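PDB 3FY6: integron cassette protein from Vibrio cholerae, which is of unknown function but is encoded on a mobile integron gene cassette and forms a two-subunit assembly of a fold that combines an antiparallel sheet with helices. Local coordinates for residues Thr10-Asn15 with Val29-Asp34; Ile45-Ser50 with His83-Trp88; Thr61-Met66 with Ile76-Phe81; Tyr72-Thr77 with Ala106-Lys111. All coordinates share one frame; numbering follows the deposited sequence.

Interaction 1 (Thr10-Asn15 with Val29-Asp34)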
loop_
_atom_site.group_PDB
_atom_site.type_symbol
_atom_site.label_atom_id
_atom_site.label_comp_id
_atom_site.label_asym_id
_atom_site.label_seq_id
_atom_site.Cartn_x
_atom_site.Cartn_y
_atom_site.Cartn_z
ATOM N N THR A 10 15.222 11.481 -19.333
ATOM C CA THR A 10 15.809 10.163 -19.123
ATOM C C THR A 10 14.779 9.090 -18.822
ATOM O O THR A 10 13.634 9.378 -18.471
ATOM C CB THR A 10 16.897 10.171 -18.032
ATOM O OG1 THR A 10 16.290 10.101 -16.737
ATOM C CG2 THR A 10 17.716 11.439 -18.131
ATOM N N GLU A 11 15.204 7.846 -18.973
ATOM C CA GLU A 11 14.301 6.716 -18.866
ATOM C C GLU A 11 14.864 5.739 -17.856
ATOM O O GLU A 11 16.043 5.412 -17.888
ATOM C CB GLU A 11 14.160 6.043 -20.227
ATOM C CG GLU A 11 12.862 5.293 -20.427
ATOM C CD GLU A 11 12.609 4.965 -21.892
ATOM O OE1 GLU A 11 13.405 4.201 -22.478
ATOM O OE2 GLU A 11 11.614 5.472 -22.456
ATOM N N VAL A 12 14.018 5.289 -16.943
ATOM C CA VAL A 12 14.427 4.313 -15.954
ATOM C C VAL A 12 13.591 3.046 -16.150
ATOM O O VAL A 12 12.368 3.109 -16.189
ATOM C CB VAL A 12 14.217 4.870 -14.529
ATOM C CG1 VAL A 12 14.762 3.905 -13.496
ATOM C CG2 VAL A 12 14.896 6.233 -14.396
ATOM N N ASN A 13 14.251 1.903 -16.298
ATOM C CA ASN A 13 13.540 0.640 -16.406
ATOM C C ASN A 13 13.522 -0.053 -15.053
ATOM O O ASN A 13 14.565 -0.337 -14.488
ATOM C CB ASN A 13 14.177 -0.261 -17.474
ATOM C CG ASN A 13 13.731 0.103 -18.884
ATOM O OD1 ASN A 13 13.472 1.264 -19.184
ATOM N ND2 ASN A 13 13.623 -0.897 -19.748
ATOM N N LEU A 14 12.328 -0.316 -14.535
ATOM C CA LEU A 14 12.189 -0.916 -13.213
ATOM C C LEU A 14 11.633 -2.338 -13.324
ATOM O O LEU A 14 10.801 -2.615 -14.175
ATOM C CB LEU A 14 11.275 -0.050 -12.340
ATOM C CG LEU A 14 11.774 1.372 -12.059
ATOM C CD1 LEU A 14 10.728 2.166 -11.283
ATOM C CD2 LEU A 14 13.091 1.326 -11.290
ATOM N N ASN A 15 12.090 -3.236 -12.458
ATOM C CA ASN A 15 11.706 -4.637 -12.566
ATOM C C ASN A 15 10.806 -5.063 -11.410
ATOM O O ASN A 15 11.267 -5.230 -10.278
ATOM C CB ASN A 15 12.954 -5.516 -12.634
ATOM C CG ASN A 15 13.973 -5.001 -13.648
ATOM O OD1 ASN A 15 15.120 -4.724 -13.306
ATOM N ND2 ASN A 15 13.544 -4.847 -14.890
ATOM N N VAL A 29 9.812 4.102 -16.701
ATOM C CA VAL A 29 9.577 5.455 -16.230
ATOM C C VAL A 29 10.275 6.457 -17.140
ATOM O O VAL A 29 11.496 6.441 -17.268
ATOM C CB VAL A 29 10.111 5.645 -14.806
ATOM C CG1 VAL A 29 9.720 7.024 -14.280
ATOM C CG2 VAL A 29 9.571 4.555 -13.885
ATOM N N GLU A 30 9.500 7.324 -17.780
ATOM C CA GLU A 30 10.077 8.379 -18.601
ATOM C C GLU A 30 10.023 9.704 -17.852
ATOM O O GLU A 30 8.940 10.203 -17.542
ATOM C CB GLU A 30 9.323 8.515 -19.925
ATOM C CG GLU A 30 9.843 7.658 -21.052
ATOM C CD GLU A 30 9.438 8.195 -22.417
ATOM O OE1 GLU A 30 9.112 9.402 -22.510
ATOM O OE2 GLU A 30 9.453 7.416 -23.396
ATOM N N LEU A 31 11.190 10.270 -17.563
ATOM C CA LEU A 31 11.265 11.549 -16.864
ATOM C C LEU A 31 11.548 12.666 -17.852
ATOM O O LEU A 31 12.531 12.616 -18.579
ATOM C CB LEU A 31 12.376 11.522 -15.813
ATOM C CG LEU A 31 12.318 10.366 -14.824
ATOM C CD1 LEU A 31 13.516 10.394 -13.901
ATOM C CD2 LEU A 31 11.034 10.450 -14.034
ATOM N N HIS A 32 10.679 13.668 -17.870
ATOM C CA HIS A 32 10.896 14.874 -18.649
ATOM C C HIS A 32 10.745 16.042 -17.696
ATOM O O HIS A 32 10.232 15.888 -16.586
ATOM C CB HIS A 32 9.849 15.017 -19.760
ATOM C CG HIS A 32 9.871 13.914 -20.768
ATOM N ND1 HIS A 32 10.484 14.042 -21.997
ATOM C CD2 HIS A 32 9.348 12.665 -20.737
ATOM C CE1 HIS A 32 10.339 12.920 -22.679
ATOM N NE2 HIS A 32 9.654 12.067 -21.936
ATOM N N LYS A 33 11.182 17.214 -18.135
ATOM C CA LYS A 33 11.071 18.425 -17.339
ATOM C C LYS A 33 9.612 18.739 -16.985
ATOM O O LYS A 33 9.304 19.066 -15.843
ATOM C CB LYS A 33 11.718 19.595 -18.088
ATOM C CG LYS A 33 11.225 20.981 -17.691
ATOM C CD LYS A 33 11.799 21.442 -16.360
ATOM C CE LYS A 33 12.014 22.953 -16.362
ATOM N NZ LYS A 33 10.912 23.674 -17.066
ATOM N N ASP A 34 8.720 18.603 -17.960
ATOM C CA ASP A 34 7.332 19.012 -17.799
ATOM C C ASP A 34 6.382 17.911 -17.333
ATOM O O ASP A 34 5.280 18.200 -16.901
ATOM C CB ASP A 34 6.808 19.604 -19.108
ATOM C CG ASP A 34 7.519 20.884 -19.492
ATOM O OD1 ASP A 34 7.977 21.602 -18.573
ATOM O OD2 ASP A 34 7.616 21.165 -20.709
#
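Four backbone hydrogen bonds lace Thr10-Val12 to Val29-Leu31 as neighbouring antiparallel strands of a beta hairpin. Thr10 faces Leu31 and Val12 faces Val29 as hydrogen-bonded pairs, and Glu11 faces Glu30 between them as a non-hydrogen-bonded pair. The bond from Leu31 N to Thr10 O (2.8 Å) runs nearly along the C=O axis, whereas the return bond from Thr10 N to Leu31 O is longer (3.0 Å) and more bent. On the tight face lie Val12, Leu14, Val29 and Leu31, with Thr10 at its margin. The Val29 and Leu14 side chains cross obliquely, with Val29 CG2 3.7 Å from Leu14 CD1, while the CB atoms of Val12 and Val29 stand 4.2 Å apart. The other face is polar and more exposed. There Glu11 and Glu30 run side by side, pointing the same way, and bring Glu11 OE2 within 3.1 Å of Glu30 OE2; this closeness of two acceptors would be expected to raise the affinity of one carboxylate for a proton. Glu30 OE1 takes a nearly straight hydrogen bond on its anti lone pair from His32 NE2 (2.8 Å), in the imidazole plane, which helps to set the rotation of the Glu30 carboxylate. The largely apolar face packs against two helices: Val12 and Leu14 touch Thr99 and Glu103 of helix 95-114, and Leu31 meets Trp85 and Trp88 of helix 77-89.

Interaction 2 (Ile45-Ser50 with His83-Trp88)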
loop_
_atom_site.group_PDB
_atom_site.type_symbol
_atom_site.label_atom_id
_atom_site.label_comp_id
_atom_site.label_asym_id
_atom_site.label_seq_id
_atom_site.Cartn_x
_atom_site.Cartn_y
_atom_site.Cartn_z
ATOM N N ILE A 45 0.433 5.741 -17.648
ATOM C CA ILE A 45 -0.128 6.811 -16.834
ATOM C C ILE A 45 0.837 7.991 -16.828
ATOM O O ILE A 45 2.032 7.832 -17.107
ATOM C CB ILE A 45 -0.432 6.354 -15.400
ATOM C CG1 ILE A 45 0.856 5.980 -14.667
ATOM C CG2 ILE A 45 -1.419 5.188 -15.419
ATOM C CD1 ILE A 45 0.634 5.478 -13.262
ATOM N N LYS A 46 0.316 9.176 -16.529
ATOM C CA LYS A 46 1.091 10.394 -16.691
ATOM C C LYS A 46 0.875 11.384 -15.565
ATOM O O LYS A 46 -0.261 11.607 -15.139
ATOM C CB LYS A 46 0.735 11.063 -18.023
ATOM C CG LYS A 46 1.457 12.380 -18.252
ATOM C CD LYS A 46 1.365 12.825 -19.697
ATOM C CE LYS A 46 1.951 14.210 -19.867
ATOM N NZ LYS A 46 2.011 14.621 -21.298
ATOM N N ALA A 47 1.970 11.981 -15.099
ATOM C CA ALA A 47 1.912 13.103 -14.163
ATOM C C ALA A 47 2.463 14.346 -14.853
ATOM O O ALA A 47 3.568 14.323 -15.391
ATOM C CB ALA A 47 2.726 12.800 -12.903
ATOM N N THR A 48 1.697 15.430 -14.838
ATOM C CA THR A 48 2.122 16.658 -15.496
ATOM C C THR A 48 2.493 17.729 -14.475
ATOM O O THR A 48 1.744 17.988 -13.535
ATOM C CB THR A 48 1.028 17.205 -16.436
ATOM O OG1 THR A 48 -0.206 17.305 -15.721
ATOM C CG2 THR A 48 0.826 16.272 -17.603
ATOM N N TYR A 49 3.655 18.343 -14.661
ATOM C CA TYR A 49 4.105 19.398 -13.763
ATOM C C TYR A 49 3.312 20.679 -13.978
ATOM O O TYR A 49 3.024 21.052 -15.114
ATOM C CB TYR A 49 5.587 19.681 -13.984
ATOM C CG TYR A 49 6.135 20.738 -13.056
ATOM C CD1 TYR A 49 6.615 20.399 -11.797
ATOM C CD2 TYR A 49 6.162 22.074 -13.432
ATOM C CE1 TYR A 49 7.113 21.359 -10.940
ATOM C CE2 TYR A 49 6.656 23.043 -12.581
ATOM C CZ TYR A 49 7.131 22.679 -11.336
ATOM O OH TYR A 49 7.626 23.639 -10.485
ATOM N N SER A 50 2.957 21.351 -12.888
ATOM C CA SER A 50 2.345 22.676 -12.975
ATOM C C SER A 50 3.059 23.646 -12.036
ATOM O O SER A 50 3.424 23.289 -10.916
ATOM C CB SER A 50 0.842 22.624 -12.675
ATOM O OG SER A 50 0.588 22.226 -11.340
ATOM N N HIS A 83 8.182 12.162 -6.027
ATOM C CA HIS A 83 9.240 12.856 -5.309
ATOM C C HIS A 83 10.554 12.750 -6.062
ATOM O O HIS A 83 11.217 13.748 -6.292
ATOM C CB HIS A 83 9.401 12.324 -3.885
ATOM C CG HIS A 83 10.508 12.986 -3.117
ATOM N ND1 HIS A 83 10.531 14.336 -2.860
ATOM C CD2 HIS A 83 11.636 12.478 -2.561
ATOM C CE1 HIS A 83 11.618 14.637 -2.167
ATOM N NE2 HIS A 83 12.307 13.526 -1.973
ATOM N N ALA A 84 10.931 11.537 -6.444
ATOM C CA ALA A 84 12.169 11.349 -7.181
ATOM C C ALA A 84 12.182 12.209 -8.446
ATOM O O ALA A 84 13.196 12.841 -8.781
ATOM C CB ALA A 84 12.363 9.885 -7.523
ATOM N N TRP A 85 11.045 12.245 -9.133
ATOM C CA TRP A 85 10.928 13.004 -10.371
ATOM C C TRP A 85 11.111 14.494 -10.112
ATOM O O TRP A 85 11.889 15.157 -10.805
ATOM C CB TRP A 85 9.594 12.722 -11.067
ATOM C CG TRP A 85 9.227 13.725 -12.120
ATOM C CD1 TRP A 85 9.977 14.093 -13.202
ATOM C CD2 TRP A 85 8.013 14.477 -12.200
ATOM N NE1 TRP A 85 9.305 15.031 -13.949
ATOM C CE2 TRP A 85 8.099 15.288 -13.351
ATOM C CE3 TRP A 85 6.858 14.541 -11.412
ATOM C CZ2 TRP A 85 7.076 16.152 -13.734
ATOM C CZ3 TRP A 85 5.842 15.394 -11.793
ATOM C CH2 TRP A 85 5.960 16.197 -12.939
ATOM N N LEU A 86 10.407 15.017 -9.108
ATOM C CA LEU A 86 10.487 16.440 -8.800
ATOM C C LEU A 86 11.905 16.836 -8.386
ATOM O O LEU A 86 12.397 17.895 -8.765
ATOM C CB LEU A 86 9.478 16.833 -7.723
ATOM C CG LEU A 86 8.009 16.728 -8.144
ATOM C CD1 LEU A 86 7.107 17.175 -7.019
ATOM C CD2 LEU A 86 7.750 17.559 -9.390
ATOM N N GLU A 87 12.566 15.979 -7.619
ATOM C CA GLU A 87 13.943 16.265 -7.231
ATOM C C GLU A 87 14.900 16.222 -8.431
ATOM O O GLU A 87 15.782 17.063 -8.562
ATOM C CB GLU A 87 14.383 15.316 -6.127
ATOM C CG GLU A 87 13.658 15.587 -4.820
ATOM C CD GLU A 87 13.936 16.991 -4.294
ATOM O OE1 GLU A 87 15.122 17.372 -4.201
ATOM O OE2 GLU A 87 12.968 17.716 -3.979
ATOM N N TRP A 88 14.698 15.258 -9.320
ATOM C CA TRP A 88 15.508 15.142 -10.526
ATOM C C TRP A 88 15.264 16.340 -11.426
ATOM O O TRP A 88 16.177 16.861 -12.068
ATOM C CB TRP A 88 15.145 13.860 -11.275
ATOM C CG TRP A 88 15.680 13.781 -12.669
ATOM C CD1 TRP A 88 16.887 13.270 -13.056
ATOM C CD2 TRP A 88 15.018 14.202 -13.870
ATOM N NE1 TRP A 88 17.022 13.356 -14.424
ATOM C CE2 TRP A 88 15.890 13.922 -14.948
ATOM C CE3 TRP A 88 13.777 14.788 -14.141
ATOM C CZ2 TRP A 88 15.559 14.212 -16.273
ATOM C CZ3 TRP A 88 13.446 15.069 -15.458
ATOM C CH2 TRP A 88 14.332 14.782 -16.507
#
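Trp85 reaches from helix 83-88 toward strand 45-50 with the rim of its indole leading. Its CG lies anti to the backbone N (chi1 164°), which sends the six-membered ring into the strand, where CH2 comes 3.6 Å from Tyr49 N, in the indole plane, and 3.7 Å from Tyr49 CB. Ala47 CB adds a looser touch, 4.2 Å from Trp85 CZ3. Tyr49, its CG also anti to the backbone N, crosses Leu86 obliquely, and Leu86 CD2 meets the ring edge in plane, 3.9 Å from Tyr49 CD1. The same methyl sits above one face of Trp85, offset toward the rim, so one Leu86 methyl touches both aromatic groups. The indole nitrogen points elsewhere, donating to the carbonyl of His32, and Arg89 makes a cation-pi contact with the Tyr49 ring. Between strand and helix the contact is therefore apolar, a helix-on-sheet packing with Trp85 spanning between axes 11.1 Å apart, and the bond to His32 satisfies the one polar atom of that buried side chain.

Interaction 3 (Thr61-Met66 with Ile76-Phe81)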
loop_
_atom_site.group_PDB
_atom_site.type_symbol
_atom_site.label_atom_id
_atom_site.label_comp_id
_atom_site.label_asym_id
_atom_site.label_seq_id
_atom_site.Cartn_x
_atom_site.Cartn_y
_atom_site.Cartn_z
ATOM N N THR A 61 -4.226 5.015 -10.950
ATOM C CA THR A 61 -2.985 5.169 -10.191
ATOM C C THR A 61 -1.975 4.074 -10.518
ATOM O O THR A 61 -2.317 3.053 -11.121
ATOM C CB THR A 61 -3.241 5.136 -8.669
ATOM O OG1 THR A 61 -3.743 3.845 -8.304
ATOM C CG2 THR A 61 -4.240 6.217 -8.252
ATOM N N LEU A 62 -0.733 4.293 -10.102
ATOM C CA LEU A 62 0.312 3.286 -10.205
ATOM C C LEU A 62 -0.130 2.012 -9.508
ATOM O O LEU A 62 0.113 0.903 -9.977
ATOM C CB LEU A 62 1.581 3.809 -9.534
ATOM C CG LEU A 62 2.816 2.945 -9.741
ATOM C CD1 LEU A 62 3.108 2.848 -11.225
ATOM C CD2 LEU A 62 3.994 3.534 -8.998
ATOM N N GLN A 63 -0.790 2.186 -8.371
ATOM C CA GLN A 63 -1.297 1.067 -7.606
ATOM C C GLN A 63 -2.294 0.255 -8.440
ATOM O O GLN A 63 -2.238 -0.977 -8.460
ATOM C CB GLN A 63 -1.924 1.577 -6.300
ATOM C CG GLN A 63 -0.903 2.191 -5.316
ATOM C CD GLN A 63 -0.465 3.629 -5.666
ATOM O OE1 GLN A 63 -1.239 4.421 -6.214
ATOM N NE2 GLN A 63 0.778 3.970 -5.318
ATOM N N ASP A 64 -3.194 0.946 -9.138
ATOM C CA ASP A 64 -4.180 0.286 -9.992
ATOM C C ASP A 64 -3.529 -0.607 -11.044
ATOM O O ASP A 64 -3.921 -1.760 -11.210
ATOM C CB ASP A 64 -5.077 1.316 -10.693
ATOM C CG ASP A 64 -6.048 1.999 -9.741
ATOM O OD1 ASP A 64 -6.295 1.459 -8.639
ATOM O OD2 ASP A 64 -6.567 3.081 -10.098
ATOM N N ILE A 65 -2.547 -0.079 -11.770
ATOM C CA ILE A 65 -1.935 -0.870 -12.843
ATOM C C ILE A 65 -1.127 -2.036 -12.280
ATOM O O ILE A 65 -1.115 -3.122 -12.851
ATOM C CB ILE A 65 -1.118 -0.017 -13.867
ATOM C CG1 ILE A 65 0.139 0.573 -13.245
ATOM C CG2 ILE A 65 -1.985 1.104 -14.446
ATOM C CD1 ILE A 65 0.815 1.623 -14.134
HETATM N N MSE A 66 -0.479 -1.819 -11.141
HETATM C CA MSE A 66 0.210 -2.908 -10.465
HETATM C C MSE A 66 -0.747 -3.987 -9.925
HETATM O O MSE A 66 -0.393 -5.172 -9.898
HETATM C CB MSE A 66 1.115 -2.369 -9.358
HETATM C CG MSE A 66 2.295 -1.564 -9.888
HETATM SE SE MSE A 66 3.568 -1.225 -8.455
HETATM C CE MSE A 66 4.919 -0.200 -9.436
ATOM N N ILE A 76 1.664 4.743 -0.705
ATOM C CA ILE A 76 2.528 5.901 -0.936
ATOM C C ILE A 76 3.492 5.754 -2.131
ATOM O O ILE A 76 4.216 6.691 -2.472
ATOM C CB ILE A 76 3.373 6.192 0.310
ATOM C CG1 ILE A 76 3.916 7.625 0.265
ATOM C CG2 ILE A 76 4.495 5.146 0.446
ATOM C CD1 ILE A 76 4.709 8.021 1.513
ATOM N N THR A 77 3.505 4.587 -2.761
ATOM C CA THR A 77 4.447 4.318 -3.854
ATOM C C THR A 77 4.438 5.387 -4.965
ATOM O O THR A 77 5.484 5.840 -5.413
ATOM C CB THR A 77 4.202 2.919 -4.460
ATOM O OG1 THR A 77 4.336 1.934 -3.425
ATOM C CG2 THR A 77 5.214 2.621 -5.575
ATOM N N GLN A 78 3.256 5.787 -5.409
ATOM C CA GLN A 78 3.147 6.734 -6.501
ATOM C C GLN A 78 3.754 8.065 -6.094
ATOM O O GLN A 78 4.417 8.730 -6.886
ATOM C CB GLN A 78 1.685 6.930 -6.883
ATOM C CG GLN A 78 1.453 7.979 -7.944
ATOM C CD GLN A 78 0.056 7.880 -8.528
ATOM O OE1 GLN A 78 -0.788 8.750 -8.312
ATOM N NE2 GLN A 78 -0.202 6.801 -9.244
ATOM N N ASN A 79 3.519 8.432 -4.840
ATOM C CA ASN A 79 4.020 9.668 -4.280
ATOM C C ASN A 79 5.552 9.639 -4.239
ATOM O O ASN A 79 6.207 10.645 -4.519
ATOM C CB ASN A 79 3.421 9.892 -2.881
ATOM C CG ASN A 79 3.953 11.145 -2.214
ATOM O OD1 ASN A 79 4.901 11.088 -1.438
ATOM N ND2 ASN A 79 3.358 12.288 -2.531
ATOM N N LEU A 80 6.123 8.483 -3.922
ATOM C CA LEU A 80 7.586 8.323 -3.999
ATOM C C LEU A 80 8.109 8.569 -5.412
ATOM O O LEU A 80 9.098 9.278 -5.594
ATOM C CB LEU A 80 8.027 6.939 -3.534
ATOM C CG LEU A 80 7.694 6.538 -2.097
ATOM C CD1 LEU A 80 8.579 5.375 -1.685
ATOM C CD2 LEU A 80 7.855 7.709 -1.138
ATOM N N PHE A 81 7.458 7.988 -6.420
ATOM C CA PHE A 81 7.875 8.257 -7.798
ATOM C C PHE A 81 7.837 9.755 -8.069
ATOM O O PHE A 81 8.753 10.310 -8.676
ATOM C CB PHE A 81 6.974 7.550 -8.805
ATOM C CG PHE A 81 7.294 6.093 -9.002
ATOM C CD1 PHE A 81 7.314 5.213 -7.930
ATOM C CD2 PHE A 81 7.529 5.596 -10.273
ATOM C CE1 PHE A 81 7.582 3.859 -8.123
ATOM C CE2 PHE A 81 7.798 4.251 -10.476
ATOM C CZ PHE A 81 7.826 3.381 -9.398
#
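Leu62 CG lies anti to its backbone N (chi1 -172°), and the turn at its second torsion swings CD2 across to helix 77-81. There the methyl sits over the centre of the Phe81 ring, 3.8 Å from the centroid and 13° off the normal, a CH-pi contact with the two side chains crossing at about a right angle. Thr77 also holds CG2 anti to its backbone N, which sets this methyl 3.7 Å from Leu62 CD2. Gln63 is bent at its second torsion, folding its amide back over the first turn of the neighbouring helix, where the end of the amide lies beside Thr77. Gln78 by contrast is extended beyond CG and crosses Gln63 at about a right angle, reaching the start of helix 62-66. That start is closed by a capping box: Asp64 N donates to Thr61 OG1 (3.1 Å), and Thr61 N donates to Asp64 OD2 (3.2 Å) from above the carboxylate plane. Thr61 OG1 reaches this position because it stands between its own backbone N and carbonyl carbon. The two helices meet close to both of their N-terminal ends, their short axes 10.6 Å apart at 119°. Beyond this pair, Leu62 rests on Ile45 of strand 43-50 and Phe81 on Val29 of strand 23-31, while Asn79 OD1 is hydrogen-bonded to Tyr125 OH of the second subunit.

Interaction 4 (Tyr72-Thr77 with Ala106-Lys111)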
loop_
_atom_site.group_PDB
_atom_site.type_symbol
_atom_site.label_atom_id
_atom_site.label_comp_id
_atom_site.label_asym_id
_atom_site.label_seq_id
_atom_site.Cartn_x
_atom_site.Cartn_y
_atom_site.Cartn_z
ATOM N N TYR A 72 0.499 -5.628 -4.932
ATOM C CA TYR A 72 -0.179 -4.734 -3.992
ATOM C C TYR A 72 0.859 -3.904 -3.258
ATOM O O TYR A 72 1.309 -4.271 -2.175
ATOM C CB TYR A 72 -1.046 -5.564 -3.024
ATOM C CG TYR A 72 -1.959 -6.472 -3.809
ATOM C CD1 TYR A 72 -3.184 -6.012 -4.274
ATOM C CD2 TYR A 72 -1.555 -7.753 -4.175
ATOM C CE1 TYR A 72 -4.008 -6.822 -5.040
ATOM C CE2 TYR A 72 -2.369 -8.570 -4.938
ATOM C CZ TYR A 72 -3.596 -8.100 -5.365
ATOM O OH TYR A 72 -4.414 -8.905 -6.129
ATOM N N PRO A 73 1.249 -2.775 -3.863
ATOM C CA PRO A 73 2.338 -1.930 -3.378
ATOM C C PRO A 73 1.824 -1.034 -2.269
ATOM O O PRO A 73 0.622 -0.802 -2.189
ATOM C CB PRO A 73 2.674 -1.056 -4.595
ATOM C CG PRO A 73 1.505 -1.214 -5.556
ATOM C CD PRO A 73 0.485 -2.112 -4.931
ATOM N N PRO A 74 2.719 -0.530 -1.418
ATOM C CA PRO A 74 2.266 0.441 -0.417
ATOM C C PRO A 74 1.572 1.607 -1.126
ATOM O O PRO A 74 1.931 1.948 -2.255
ATOM C CB PRO A 74 3.567 0.896 0.234
ATOM C CG PRO A 74 4.524 -0.263 0.007
ATOM C CD PRO A 74 4.165 -0.802 -1.331
ATOM N N GLU A 75 0.571 2.198 -0.487
ATOM C CA GLU A 75 -0.223 3.240 -1.133
ATOM C C GLU A 75 0.610 4.489 -1.477
ATOM O O GLU A 75 0.306 5.196 -2.433
ATOM C CB GLU A 75 -1.434 3.605 -0.260
ATOM C CG GLU A 75 -1.960 5.031 -0.449
ATOM C CD GLU A 75 -2.679 5.238 -1.778
ATOM O OE1 GLU A 75 -3.300 4.274 -2.276
ATOM O OE2 GLU A 75 -2.630 6.368 -2.316
ATOM N N ILE A 76 1.664 4.743 -0.705
ATOM C CA ILE A 76 2.528 5.901 -0.936
ATOM C C ILE A 76 3.492 5.754 -2.131
ATOM O O ILE A 76 4.216 6.691 -2.472
ATOM C CB ILE A 76 3.373 6.192 0.310
ATOM C CG1 ILE A 76 3.916 7.625 0.265
ATOM C CG2 ILE A 76 4.495 5.146 0.446
ATOM C CD1 ILE A 76 4.709 8.021 1.513
ATOM N N THR A 77 3.505 4.587 -2.761
ATOM C CA THR A 77 4.447 4.318 -3.854
ATOM C C THR A 77 4.438 5.387 -4.965
ATOM O O THR A 77 5.484 5.840 -5.413
ATOM C CB THR A 77 4.202 2.919 -4.460
ATOM O OG1 THR A 77 4.336 1.934 -3.425
ATOM C CG2 THR A 77 5.214 2.621 -5.575
ATOM N N ALA A 106 11.347 0.113 -6.336
ATOM C CA ALA A 106 10.959 -1.155 -6.950
ATOM C C ALA A 106 11.341 -2.306 -6.039
ATOM O O ALA A 106 10.566 -3.244 -5.850
ATOM C CB ALA A 106 11.612 -1.324 -8.337
ATOM N N GLN A 107 12.539 -2.222 -5.466
ATOM C CA GLN A 107 13.030 -3.243 -4.552
ATOM C C GLN A 107 12.102 -3.402 -3.347
ATOM O O GLN A 107 11.834 -4.524 -2.892
ATOM C CB GLN A 107 14.446 -2.886 -4.094
ATOM C CG GLN A 107 15.061 -3.820 -3.067
ATOM C CD GLN A 107 16.406 -3.312 -2.580
ATOM O OE1 GLN A 107 17.136 -2.658 -3.323
ATOM N NE2 GLN A 107 16.734 -3.600 -1.325
ATOM N N TRP A 108 11.618 -2.275 -2.830
ATOM C CA TRP A 108 10.669 -2.283 -1.723
ATOM C C TRP A 108 9.370 -2.994 -2.128
ATOM O O TRP A 108 8.866 -3.868 -1.418
ATOM C CB TRP A 108 10.351 -0.847 -1.304
ATOM C CG TRP A 108 9.473 -0.734 -0.083
ATOM C CD1 TRP A 108 9.425 -1.591 0.977
ATOM C CD2 TRP A 108 8.571 0.336 0.227
ATOM N NE1 TRP A 108 8.537 -1.128 1.923
ATOM C CE2 TRP A 108 7.994 0.050 1.483
ATOM C CE3 TRP A 108 8.183 1.498 -0.443
ATOM C CZ2 TRP A 108 7.052 0.879 2.075
ATOM C CZ3 TRP A 108 7.247 2.328 0.153
ATOM C CH2 TRP A 108 6.701 2.021 1.400
ATOM N N VAL A 109 8.820 -2.601 -3.267
ATOM C CA VAL A 109 7.623 -3.249 -3.774
ATOM C C VAL A 109 7.852 -4.760 -3.872
ATOM O O VAL A 109 6.995 -5.543 -3.464
ATOM C CB VAL A 109 7.192 -2.662 -5.125
ATOM C CG1 VAL A 109 6.056 -3.484 -5.738
ATOM C CG2 VAL A 109 6.769 -1.201 -4.952
ATOM N N ASN A 110 9.005 -5.177 -4.390
ATOM C CA ASN A 110 9.262 -6.609 -4.505
ATOM C C ASN A 110 9.278 -7.296 -3.135
ATOM O O ASN A 110 8.763 -8.397 -2.977
ATOM C CB ASN A 110 10.537 -6.901 -5.322
ATOM C CG ASN A 110 10.393 -6.511 -6.797
ATOM O OD1 ASN A 110 11.369 -6.123 -7.453
ATOM N ND2 ASN A 110 9.163 -6.572 -7.311
ATOM N N LYS A 111 9.836 -6.633 -2.130
ATOM C CA LYS A 111 9.851 -7.207 -0.787
ATOM C C LYS A 111 8.433 -7.356 -0.210
ATOM O O LYS A 111 8.130 -8.324 0.480
ATOM C CB LYS A 111 10.723 -6.369 0.154
ATOM C CG LYS A 111 12.221 -6.555 -0.071
ATOM C CD LYS A 111 13.009 -5.689 0.905
ATOM C CE LYS A 111 14.472 -5.529 0.502
ATOM N NZ LYS A 111 15.158 -4.503 1.351
#
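Trp108, Val109 and Pro74 carry most of this contact between helix 106-111 and the irregular segment 72-77. The Trp108 indole, its CG anti to the backbone N (chi1 -175°), meets Pro74 tip to tip: Pro74 CG lies over one face of the six-membered ring, 3.5 Å from its centroid and 16° off the normal, a CH-pi contact. Ile76 CG2 comes to the ring edge in plane, 3.9 Å from Trp108 CH2. Val109 turns CG2 into the loop, where Pro73 CB lies 4.1 Å away and Thr77 CG2 4.2 Å. Behind Pro74 its carbonyl oxygen accepts from Thr77 N (3.1 Å) and from Thr77 OG1 (2.7 Å), the latter on a lone pair, which ties down the type I turn from Pro74 to Thr77 leading into the next helix. The loop and helix thus meet through carbon alone, and the polar edge of the indole serves the dimer instead, Trp108 NE1 donating to the carbonyl of Val112 of the second subunit.

Overall arrangement
From the N terminus, interaction 1 closes first, pairing strands 10-18 and 23-31 across a hairpin, and is complete before the others begin. Interaction 2 then closes a long loop from strand 43-50 to helix 77-89, and interaction 3, between two helices, is contained within that loop. Interaction 4 starts on the segment where interaction 3 ends, sharing Ile76 and Thr77, and crosses interaction 2 as the chain passes on to helix 95-114. Interactions 2 and 4 lie on opposite sides of the chain's centre. Interaction 1 lies within the sheet, interaction 2 joins it to helix 77-89, and interactions 3 and 4 tie helices and loop together; interactions 2, 3 and 4 also touch the second subunit.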